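Local coordinates for sarcoplasmic calcium-binding protein (Branchiostoma lanceolatum, PDB 2SAS) that binds calcium ions through EF-hand loops in muscle, being apparently more abundant in fast-contracting muscles, though its precise role is not established, at residues 138-141 against 142-145; 169-172 against 173-177. All coordinates share one frame; numbering follows the deposited sequence.

Interaction 1 of 2, residues 138-141 against 142-145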
# COMPACT_ATOMS: atom_id res chain seq x y z
N CYS A 138 8.86 -1.20 -0.93
CA CYS A 138 10.13 -1.91 -1.18
C CYS A 138 11.31 -1.19 -0.57
O CYS A 138 11.93 -0.41 -1.34
CB CYS A 138 10.26 -1.95 -2.72
SG CYS A 138 9.02 -3.04 -3.46
N ALA A 139 11.71 -1.40 0.66
CA ALA A 139 12.81 -0.71 1.32
C ALA A 139 14.23 -1.11 0.96
O ALA A 139 15.24 -0.44 1.32
CB ALA A 139 12.65 -0.84 2.85
N ASP A 140 14.39 -2.20 0.30
CA ASP A 140 15.71 -2.73 -0.16
C ASP A 140 15.19 -3.52 -1.36
O ASP A 140 14.63 -4.59 -1.14
CB ASP A 140 16.34 -3.47 0.99
CG ASP A 140 17.75 -3.96 0.80
OD1 ASP A 140 18.15 -4.25 -0.32
OD2 ASP A 140 18.48 -4.08 1.80
N VAL A 141 15.19 -2.96 -2.54
CA VAL A 141 14.61 -3.73 -3.69
C VAL A 141 15.49 -4.92 -4.00
O VAL A 141 14.94 -6.03 -4.12
CB VAL A 141 14.13 -2.82 -4.80
CG1 VAL A 141 13.28 -3.60 -5.81
CG2 VAL A 141 13.29 -1.64 -4.34
N PRO A 142 16.80 -4.77 -4.12
CA PRO A 142 17.73 -5.87 -4.37
C PRO A 142 17.55 -7.01 -3.39
O PRO A 142 17.65 -8.19 -3.81
CB PRO A 142 19.14 -5.23 -4.21
CG PRO A 142 18.90 -3.79 -4.55
CD PRO A 142 17.51 -3.45 -4.01
N ALA A 143 17.31 -6.78 -2.11
CA ALA A 143 17.08 -7.89 -1.16
C ALA A 143 15.74 -8.58 -1.41
O ALA A 143 15.61 -9.76 -1.13
CB ALA A 143 17.12 -7.43 0.28
N VAL A 144 14.72 -7.84 -1.86
CA VAL A 144 13.41 -8.48 -2.13
C VAL A 144 13.61 -9.29 -3.39
O VAL A 144 13.10 -10.40 -3.55
CB VAL A 144 12.27 -7.44 -2.24
CG1 VAL A 144 11.03 -8.05 -2.85
CG2 VAL A 144 11.99 -6.75 -0.92
N TYR A 145 14.36 -8.73 -4.33
CA TYR A 145 14.60 -9.48 -5.59
C TYR A 145 15.39 -10.75 -5.35
O TYR A 145 15.26 -11.74 -6.08
CB TYR A 145 15.36 -8.57 -6.55
CG TYR A 145 15.45 -9.12 -7.94
CD1 TYR A 145 14.28 -8.97 -8.70
CD2 TYR A 145 16.56 -9.76 -8.49
CE1 TYR A 145 14.23 -9.42 -10.00
CE2 TYR A 145 16.50 -10.21 -9.84
CZ TYR A 145 15.35 -10.04 -10.55
OH TYR A 145 15.19 -10.47 -11.83
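Asp140 and Ala143 face each other across the N-terminal turn of helix 141-149, where an aspartate forms the N-cap. Asp140 itself is extended, the last residue before the helix, and Val141 then begins helix 141-149. Two backbone bonds close this first turn: a weak one from Val144 N to Asp140 O, 3.3 Å long, and a short one of 2.8 Å from Tyr145 N to Val141 O, which is met almost head-on.

The carboxylate of Asp140 supplies the cap. With its CG anti to the backbone N (chi1 -173°), the side chain swings round to the start of the helix, and OD1 accepts from Ala143 N at 3.2 Å. The donor approaches from above the carboxylate plane, 49° out of it. The same OD1 lies 3.4 Å from Ala143 CB, and the methyl group borders the carboxylate. The negative charge sits at the helix N-terminus, where it should interact favourably with the helix dipole. Pro142, in the first turn, where no backbone N-H is needed for a helical bond, sets its CD 3.5 Å from Val141 CB.

Outside the turn, Val141 and Val144 pack on Phe127 of helix 124-130, while a Cys131-Cys138 disulfide ties together the two ends of the loop linking helices 124-130 and 141-149. Tyr145 touches Leu124 and Phe127 of helix 124-130, and its OH is hydrogen-bonded to Val122 O just before it. Nearer the cap, Val144 CG2 rests 3.4 Å from Asp140 O, beside the carbonyl that its own N-H weakly engages.

Interaction 2 of 2, residues 169-172 against 173-177; sequences LTSP and AADAG
Ser171 and Asp175 meet through their side chains where the chain leaves helix 158-170, the last helix of the fourth EF-hand region. Ser171 is the first residue to abandon helical backbone angles, and the following turn brings Asp175 back against it.

Polar contacts dominate. Ser171 OG and Asp175 OD2 are 2.7 Å apart, but Arg167 O also lies within hydrogen-bonding reach of this hydroxyl, so its single proton is not assigned to one acceptor. The serine hydroxyl stands beside its own backbone N (chi1 -45°), directed to the returning loop. OD2 has a charged partner too, forming a salt bridge with NH1 of Arg167, one helical turn before Ser171. The other carboxylate oxygen turns to the chain ahead: OD1 accepts from Gly177 N at 3.1 Å, an Asx turn that leads into the 3-10 segment. That donor stands above the carboxylate plane, 54° out of it. Replacing Asp175 by an alanine would probably leave Arg167 without this counter-charge and free the start of the 3-10 segment from its side-chain tether.

Van der Waals contacts are slighter. Ser171 CB lies 3.4 Å from Asp175 OD2 and equally far from Ala173 O, so the loop passes close round the serine. Pro172 and Ala173 form the exposed outer part of the bend.

Helix 4-18 borders this corner, with Gln6 touching Pro172, Phe5 touching Ala174, and Lys9 NZ bonding to Ser171 O. Just before the bend, Leu169 touches both Thr13 of helix 4-18 and Trp86 of helix 79-91, while Thr170 touches Ile90 of the latter.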
# COMPACT_ATOMS: atom_id res chain seq x y z
N LEU A 169 -1.78 -15.87 -2.58
CA LEU A 169 -3.19 -16.18 -2.43
C LEU A 169 -3.46 -17.21 -1.33
O LEU A 169 -4.49 -17.08 -0.63
CB LEU A 169 -3.76 -16.55 -3.80
CG LEU A 169 -4.51 -15.54 -4.65
CD1 LEU A 169 -5.58 -14.77 -3.88
CD2 LEU A 169 -3.50 -14.51 -5.19
N THR A 170 -2.61 -18.21 -1.17
CA THR A 170 -2.94 -19.25 -0.19
C THR A 170 -2.19 -19.52 1.06
O THR A 170 -2.87 -20.02 2.03
CB THR A 170 -3.10 -20.60 -1.03
OG1 THR A 170 -1.78 -20.90 -1.53
CG2 THR A 170 -4.11 -20.42 -2.18
N SER A 171 -0.93 -19.15 1.23
CA SER A 171 -0.20 -19.50 2.45
C SER A 171 -0.76 -18.85 3.70
O SER A 171 -1.11 -17.68 3.68
CB SER A 171 1.29 -19.15 2.38
OG SER A 171 1.77 -19.57 1.11
N PRO A 172 -0.74 -19.67 4.73
CA PRO A 172 -1.21 -19.21 6.04
C PRO A 172 -0.05 -18.56 6.75
O PRO A 172 -0.23 -18.16 7.91
CB PRO A 172 -1.74 -20.51 6.66
CG PRO A 172 -0.80 -21.54 6.18
CD PRO A 172 -0.39 -21.10 4.78
N ALA A 173 1.11 -18.41 6.13
CA ALA A 173 2.32 -17.84 6.69
C ALA A 173 3.21 -17.11 5.69
O ALA A 173 3.32 -17.59 4.56
CB ALA A 173 3.19 -18.98 7.28
N ALA A 174 3.90 -16.09 6.18
CA ALA A 174 4.82 -15.28 5.38
C ALA A 174 5.89 -16.12 4.70
O ALA A 174 6.65 -16.85 5.34
CB ALA A 174 5.43 -14.20 6.26
N ASP A 175 5.91 -16.03 3.37
CA ASP A 175 6.89 -16.81 2.56
C ASP A 175 7.19 -15.92 1.34
O ASP A 175 6.77 -14.73 1.31
CB ASP A 175 6.26 -18.16 2.25
CG ASP A 175 5.02 -18.17 1.37
OD1 ASP A 175 4.53 -17.15 0.87
OD2 ASP A 175 4.47 -19.25 1.06
N ALA A 176 7.86 -16.47 0.38
CA ALA A 176 8.24 -15.79 -0.85
C ALA A 176 7.09 -15.12 -1.57
O ALA A 176 7.40 -14.14 -2.32
CB ALA A 176 8.95 -16.75 -1.84
N GLY A 177 5.86 -15.62 -1.43
CA GLY A 177 4.69 -14.99 -2.16
C GLY A 177 4.59 -13.57 -1.65
O GLY A 177 4.05 -12.65 -2.28

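Both contacts are local and lie at the surface, at opposite kinds of helix end. Interaction 1 opens helix 141-149, and interaction 2 follows the close of helix 158-170, the next helix in the chain. Their centres are about 18 Å apart and they do not touch. An aspartate carboxylate takes a backbone N-H in each, but residues 138-145 use it to cap a helix, whereas residues 169-177 use it in an Asx turn and also engage a serine and an arginine. Their surroundings differ as well: the first packs on helix 124-130, near a calcium site, while the second borders helices 4-18 and 79-91, away from the metals.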